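Local coordinates for protein hypothetic aldehyde deformylating oxygenase (Sulfolobus tokodaii, PDB 5V4T) that binds iron(III) in a ferritin-like helical fold and probably acts as a diiron-type oxidoreductase with aldehyde deformylating oxygenase activity, at residues A[24-29]-A[72-77]; A[15-20]-A[66-71]. All blocks are in the same frame, centred on the assembly; numbering follows the deposited sequence.

Interaction 1 of 2, residues A[24-29]-A[72-77]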
loop_
_atom_site.group_PDB
_atom_site.type_symbol
_atom_site.label_atom_id
_atom_site.label_comp_id
_atom_site.label_asym_id
_atom_site.label_seq_id
_atom_site.Cartn_x
_atom_site.Cartn_y
_atom_site.Cartn_z
ATOM N N TYR A 24 1.382 3.343 6.974
ATOM C CA TYR A 24 2.265 3.577 8.119
ATOM C C TYR A 24 1.609 3.000 9.382
ATOM O O TYR A 24 1.011 3.734 10.180
ATOM C CB TYR A 24 2.539 5.091 8.237
ATOM C CG TYR A 24 3.530 5.417 9.334
ATOM C CD1 TYR A 24 4.848 4.978 9.241
ATOM C CD2 TYR A 24 3.146 6.110 10.459
ATOM C CE1 TYR A 24 5.762 5.241 10.245
ATOM C CE2 TYR A 24 4.061 6.369 11.492
ATOM C CZ TYR A 24 5.356 5.943 11.365
ATOM O OH TYR A 24 6.286 6.201 12.355
ATOM N N PRO A 25 1.692 1.659 9.566
ATOM C CA PRO A 25 0.916 0.964 10.597
ATOM C C PRO A 25 1.518 1.110 11.994
ATOM O O PRO A 25 2.070 0.146 12.562
ATOM C CB PRO A 25 0.934 -0.492 10.115
ATOM C CG PRO A 25 2.242 -0.618 9.369
ATOM C CD PRO A 25 2.335 0.699 8.635
ATOM N N ALA A 26 1.464 2.331 12.500
ATOM C CA ALA A 26 2.176 2.714 13.688
ATOM C C ALA A 26 1.805 1.858 14.887
ATOM O O ALA A 26 2.677 1.595 15.676
ATOM C CB ALA A 26 1.921 4.190 14.009
ATOM N N SER A 27 0.548 1.425 15.017
ATOM C CA SER A 27 0.113 0.607 16.164
ATOM C C SER A 27 0.815 -0.755 16.219
ATOM O O SER A 27 0.903 -1.371 17.287
ATOM C CB SER A 27 -1.399 0.375 16.137
ATOM O OG SER A 27 -1.785 -0.454 15.023
ATOM N N ILE A 28 1.300 -1.254 15.094
ATOM C CA ILE A 28 1.897 -2.588 15.087
ATOM C C ILE A 28 3.145 -2.790 14.239
ATOM O O ILE A 28 3.510 -3.937 13.963
ATOM C CB ILE A 28 0.882 -3.655 14.672
ATOM C CG1 ILE A 28 0.255 -3.291 13.328
ATOM C CG2 ILE A 28 -0.163 -3.873 15.765
ATOM C CD1 ILE A 28 -0.436 -4.465 12.687
ATOM N N MET A 29 3.832 -1.727 13.846
ATOM C CA MET A 29 4.924 -1.904 12.873
ATOM C C MET A 29 6.159 -2.654 13.415
ATOM O O MET A 29 6.872 -3.345 12.626
ATOM C CB MET A 29 5.326 -0.573 12.227
ATOM C CG MET A 29 5.958 0.454 13.137
ATOM S SD MET A 29 5.979 1.999 12.202
ATOM C CE MET A 29 6.635 1.498 10.613
ATOM N N PRO A 72 -1.678 11.217 16.167
ATOM C CA PRO A 72 -0.935 10.026 15.764
ATOM C C PRO A 72 -1.749 8.805 15.382
ATOM O O PRO A 72 -2.896 8.627 15.777
ATOM C CB PRO A 72 -0.020 9.738 16.975
ATOM C CG PRO A 72 -0.017 11.000 17.791
ATOM C CD PRO A 72 -1.303 11.699 17.516
ATOM N N LEU A 73 -1.134 7.974 14.535
ATOM C CA LEU A 73 -1.759 6.814 13.971
ATOM C C LEU A 73 -1.676 5.579 14.865
ATOM O O LEU A 73 -2.129 4.504 14.505
ATOM C CB LEU A 73 -1.125 6.496 12.597
ATOM C CG LEU A 73 -1.247 7.595 11.512
ATOM C CD1 LEU A 73 -0.658 7.098 10.184
ATOM C CD2 LEU A 73 -2.678 8.022 11.299
ATOM N N THR A 74 -1.045 5.741 16.008
ATOM C CA THR A 74 -0.988 4.649 17.007
ATOM C C THR A 74 -2.374 4.287 17.521
ATOM O O THR A 74 -2.594 3.199 17.979
ATOM C CB THR A 74 -0.047 5.065 18.132
ATOM O OG1 THR A 74 -0.342 6.407 18.539
ATOM C CG2 THR A 74 1.361 5.016 17.635
ATOM N N THR A 75 -3.339 5.178 17.366
ATOM C CA THR A 75 -4.722 4.888 17.762
ATOM C C THR A 75 -5.420 3.897 16.798
ATOM O O THR A 75 -6.537 3.437 17.067
ATOM C CB THR A 75 -5.579 6.178 17.878
ATOM O OG1 THR A 75 -5.967 6.676 16.577
ATOM C CG2 THR A 75 -4.833 7.259 18.649
ATOM N N VAL A 76 -4.797 3.564 15.669
ATOM C CA VAL A 76 -5.514 2.837 14.661
ATOM C C VAL A 76 -5.168 1.378 14.666
ATOM O O VAL A 76 -4.019 1.046 14.406
ATOM C CB VAL A 76 -5.187 3.363 13.217
ATOM C CG1 VAL A 76 -6.009 2.638 12.180
ATOM C CG2 VAL A 76 -5.446 4.862 13.120
ATOM N N ARG A 77 -6.200 0.546 14.783
ATOM C CA ARG A 77 -6.056 -0.912 14.693
ATOM C C ARG A 77 -6.161 -1.338 13.220
ATOM O O ARG A 77 -7.148 -1.036 12.561
ATOM C CB ARG A 77 -7.129 -1.628 15.527
ATOM C CG ARG A 77 -7.134 -3.149 15.439
ATOM C CD ARG A 77 -8.067 -3.759 16.495
ATOM N NE ARG A 77 -7.677 -3.341 17.853
ATOM C CZ ARG A 77 -6.830 -3.988 18.661
ATOM N NH1 ARG A 77 -6.265 -5.135 18.297
ATOM N NH2 ARG A 77 -6.557 -3.483 19.863
HETATM O O HOH W 1 -1.562 2.153 13.188
#
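Two irregular loops come closest at Ser27 and Thr74, whose CA atoms lie 4.3 Å apart; 24-29 opens with an inverse gamma turn centred on Pro25, while Val76 N turns back to Leu73 O within 72-77. The one direct hydrogen bond between the loops starts at Ser27. Ser27 OG occupies the crowded position between backbone N and carbonyl carbon (chi1 67°) and donates to Val76 O over 2.8 Å, arriving in the carbonyl plane with a C=O...OG angle of 149°. A short hydroxyl suits this place, since it spans the gap between two backbones that have no strand pairing to join them. A water completes the joint: it accepts from Ser27 N at 2.9 Å and donates to both Leu73 O and Val76 O. Val76 O is thus gripped twice, by the hydroxyl and by the water. The water also relays Ser27 N to Leu73 O, which lie 4.1 Å apart, beyond direct bonding.

Beside this polar seam lies a small apolar one. Ala26 directs its methyl at the other loop, where Ala26 CB meets Thr74 CG2 at 3.8 Å and Leu73 CB a little farther off; the small methyl lets the two backbones come as near as they do here. Tyr24 holds CG anti to its backbone N (chi1 -176°), and the branched end of Leu73 reaches the ring at its edge, Leu73 CD1 lying in the ring plane, 3.9 Å from Tyr24 CD2. The same Leu73 methyl also rests against Tyr24 O.

The contact joins the loop after helix 10-23 to the one between helices 49-67 and 80-93. Tyr24 packs on Phe64 and Asn65 of helix 49-67, whereas Leu73 and Val76 lean on helix 10-23.

Interaction 2 of 2, residues A[15-20]-A[66-71]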
loop_
_atom_site.group_PDB
_atom_site.type_symbol
_atom_site.label_atom_id
_atom_site.label_comp_id
_atom_site.label_asym_id
_atom_site.label_seq_id
_atom_site.Cartn_x
_atom_site.Cartn_y
_atom_site.Cartn_z
ATOM N N GLY A 15 -11.398 8.422 8.881
ATOM C CA GLY A 15 -11.207 7.625 7.676
ATOM C C GLY A 15 -9.842 7.832 7.051
ATOM O O GLY A 15 -9.192 6.867 6.564
ATOM N N ILE A 16 -9.404 9.069 7.021
ATOM C CA ILE A 16 -8.079 9.376 6.507
ATOM C C ILE A 16 -6.997 8.737 7.348
ATOM O O ILE A 16 -6.017 8.173 6.845
ATOM C CB ILE A 16 -7.862 10.915 6.398
ATOM C CG1 ILE A 16 -8.819 11.499 5.343
ATOM C CG2 ILE A 16 -6.377 11.256 6.215
ATOM C CD1 ILE A 16 -8.759 12.988 5.180
ATOM N N LYS A 17 -7.136 8.831 8.676
ATOM C CA LYS A 17 -6.187 8.187 9.523
ATOM C C LYS A 17 -6.202 6.694 9.357
ATOM O O LYS A 17 -5.158 6.052 9.435
ATOM C CB LYS A 17 -6.455 8.516 11.005
ATOM C CG LYS A 17 -6.037 9.915 11.373
ATOM C CD LYS A 17 -6.311 10.141 12.864
ATOM C CE LYS A 17 -5.321 9.377 13.717
ATOM N NZ LYS A 17 -5.594 9.616 15.178
ATOM N N TYR A 18 -7.378 6.114 9.168
ATOM C CA TYR A 18 -7.465 4.648 9.043
ATOM C C TYR A 18 -6.728 4.139 7.810
ATOM O O TYR A 18 -5.887 3.221 7.892
ATOM C CB TYR A 18 -8.878 4.216 8.970
ATOM C CG TYR A 18 -9.097 2.738 8.741
ATOM C CD1 TYR A 18 -8.859 1.813 9.769
ATOM C CD2 TYR A 18 -9.450 2.245 7.491
ATOM C CE1 TYR A 18 -9.081 0.472 9.561
ATOM C CE2 TYR A 18 -9.679 0.881 7.290
ATOM C CZ TYR A 18 -9.463 0.007 8.359
ATOM O OH TYR A 18 -9.635 -1.364 8.188
ATOM N N LEU A 19 -6.967 4.844 6.724
ATOM C CA LEU A 19 -6.288 4.494 5.475
ATOM C C LEU A 19 -4.804 4.795 5.538
ATOM O O LEU A 19 -3.989 4.037 5.057
ATOM C CB LEU A 19 -6.925 5.180 4.272
ATOM C CG LEU A 19 -8.281 4.626 3.914
ATOM C CD1 LEU A 19 -8.928 5.592 2.946
ATOM C CD2 LEU A 19 -8.202 3.195 3.358
ATOM N N SER A 20 -4.411 5.925 6.118
ATOM C CA SER A 20 -3.019 6.270 6.260
ATOM C C SER A 20 -2.257 5.215 7.072
ATOM O O SER A 20 -1.093 4.916 6.776
ATOM C CB SER A 20 -2.826 7.641 6.893
ATOM O OG SER A 20 -3.421 8.625 6.081
ATOM N N GLU A 66 5.552 12.343 10.040
ATOM C CA GLU A 66 5.598 13.781 10.236
ATOM C C GLU A 66 4.241 14.434 10.167
ATOM O O GLU A 66 3.906 15.296 10.966
ATOM C CB GLU A 66 6.503 14.443 9.199
ATOM C CG GLU A 66 7.985 14.096 9.393
ATOM C CD GLU A 66 8.519 14.456 10.796
ATOM O OE1 GLU A 66 8.062 15.481 11.403
ATOM O OE2 GLU A 66 9.405 13.705 11.293
ATOM N N TYR A 67 3.415 14.022 9.203
ATOM C CA TYR A 67 2.136 14.625 9.063
ATOM C C TYR A 67 1.267 14.424 10.319
ATOM O O TYR A 67 0.528 15.348 10.689
ATOM C CB TYR A 67 1.373 14.072 7.836
ATOM C CG TYR A 67 0.164 14.899 7.482
ATOM C CD1 TYR A 67 0.270 16.012 6.668
ATOM C CD2 TYR A 67 -1.092 14.620 8.054
ATOM C CE1 TYR A 67 -0.849 16.808 6.368
ATOM C CE2 TYR A 67 -2.214 15.426 7.775
ATOM C CZ TYR A 67 -2.077 16.522 6.928
ATOM O OH TYR A 67 -3.185 17.298 6.698
ATOM N N PHE A 68 1.311 13.225 10.870
ATOM C CA PHE A 68 0.424 12.842 11.973
ATOM C C PHE A 68 1.087 12.965 13.361
ATOM O O PHE A 68 0.535 12.449 14.338
ATOM C CB PHE A 68 -0.149 11.468 11.752
ATOM C CG PHE A 68 -1.143 11.440 10.614
ATOM C CD1 PHE A 68 -2.363 12.068 10.711
ATOM C CD2 PHE A 68 -0.820 10.823 9.414
ATOM C CE1 PHE A 68 -3.287 12.049 9.671
ATOM C CE2 PHE A 68 -1.762 10.782 8.361
ATOM C CZ PHE A 68 -2.982 11.354 8.489
ATOM N N LYS A 69 2.204 13.668 13.420
ATOM C CA LYS A 69 2.804 14.035 14.756
ATOM C C LYS A 69 1.717 14.439 15.768
ATOM O O LYS A 69 1.732 14.013 16.913
ATOM C CB LYS A 69 3.754 15.242 14.604
ATOM C CG LYS A 69 5.128 14.959 14.030
ATOM C CD LYS A 69 5.736 13.734 14.677
ATOM C CE LYS A 69 7.208 13.582 14.381
ATOM N NZ LYS A 69 7.563 12.212 14.799
ATOM N N GLU A 70 0.803 15.297 15.311
ATOM C CA GLU A 70 -0.257 15.926 16.132
ATOM C C GLU A 70 -1.619 15.251 16.119
ATOM O O GLU A 70 -2.645 15.776 16.628
ATOM C CB GLU A 70 -0.317 17.409 15.785
ATOM C CG GLU A 70 1.047 18.054 16.065
ATOM C CD GLU A 70 1.101 19.552 15.835
ATOM O OE1 GLU A 70 0.186 20.103 15.199
ATOM O OE2 GLU A 70 2.075 20.198 16.305
ATOM N N ASP A 71 -1.659 14.069 15.532
ATOM C CA ASP A 71 -2.858 13.260 15.554
ATOM C C ASP A 71 -2.384 11.853 15.224
ATOM O O ASP A 71 -2.665 11.309 14.166
ATOM C CB ASP A 71 -3.911 13.799 14.618
ATOM C CG ASP A 71 -5.302 13.230 14.860
ATOM O OD1 ASP A 71 -5.478 12.315 15.710
ATOM O OD2 ASP A 71 -6.244 13.717 14.208
#
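Phe68 swings CG anti to its carbonyl carbon (chi1 -70°), so that its ring comes to lie against helix 10-23, while Lys17 leaves that helix with chi1 -75° and bends at chi3 (72°) so that its ammonium turns to Asp71. Asp71 in turn sets its carboxylate anti to the backbone N. The resulting salt bridge is short, Lys17 NZ to Asp71 OD1 2.8 Å, and the ammonium meets the carboxylate from above its plane. The other carboxylate oxygen of Asp71 accepts from Trp5 NE1, so both ends of the group are engaged and its rotation is probably fixed. Lys17 NZ also hydrogen-bonds to Pro72 O and probably to Thr75 OG1; a long, flexible lysine can carry charge from a buried helix position to this polar cluster, which probably helps keep it protonated.

Next to the charged pair, the outer end of the Phe68 ring fits against the helix. Lys17 contributes its aliphatic part, with Lys17 CG 3.9 Å from Phe68 CE1. Ile16 CG2 comes to the ring edge, 4.1 Å from Phe68 CZ, its branched chain crossing the phenylalanine at about a right angle. Ser20 approaches obliquely, Ser20 OG 3.6 Å from Phe68 CE2. This hydroxyl can sit beside a hydrocarbon ring because Ser20 OG donates to Ile16 O at 2.7 Å, from above the carbonyl plane; Ile16 O thereby takes a second bond besides that from Ser20 N. Tyr67 CD2 stands over the centre of one face of the Phe68 ring.

Phe68 is the first residue to leave helical torsions after helix 49-67, and a type I beta turn carries the chain from it to Asp71. An aromatic ring and an ion pair thus tie the end of helix 49-67 to the side of helix 10-23, within the helical bundle of a ferritin-like fold.

In the fold
Interactions 1 and 2 have centres about 9 Å apart, on the same side of the chain's centre. Along the chain their segments alternate: 15-20 on helix 10-23, then the following loop 24-29, then 66-71 at the end of helix 49-67, and 72-77 directly after it. Leu73 bridges them, Leu73 CD1 touching Phe68 CD2 at 3.8 Å, and Lys17 of interaction 2 reaches the 72-77 loop of interaction 1. Together they hold the exit of helix 10-23 and the connection from helix 49-67 to helix 80-93 against each other. Interaction 2 lies away from the iron site, whereas the Tyr24 side chain of interaction 1 is about 12 Å from the bound iron.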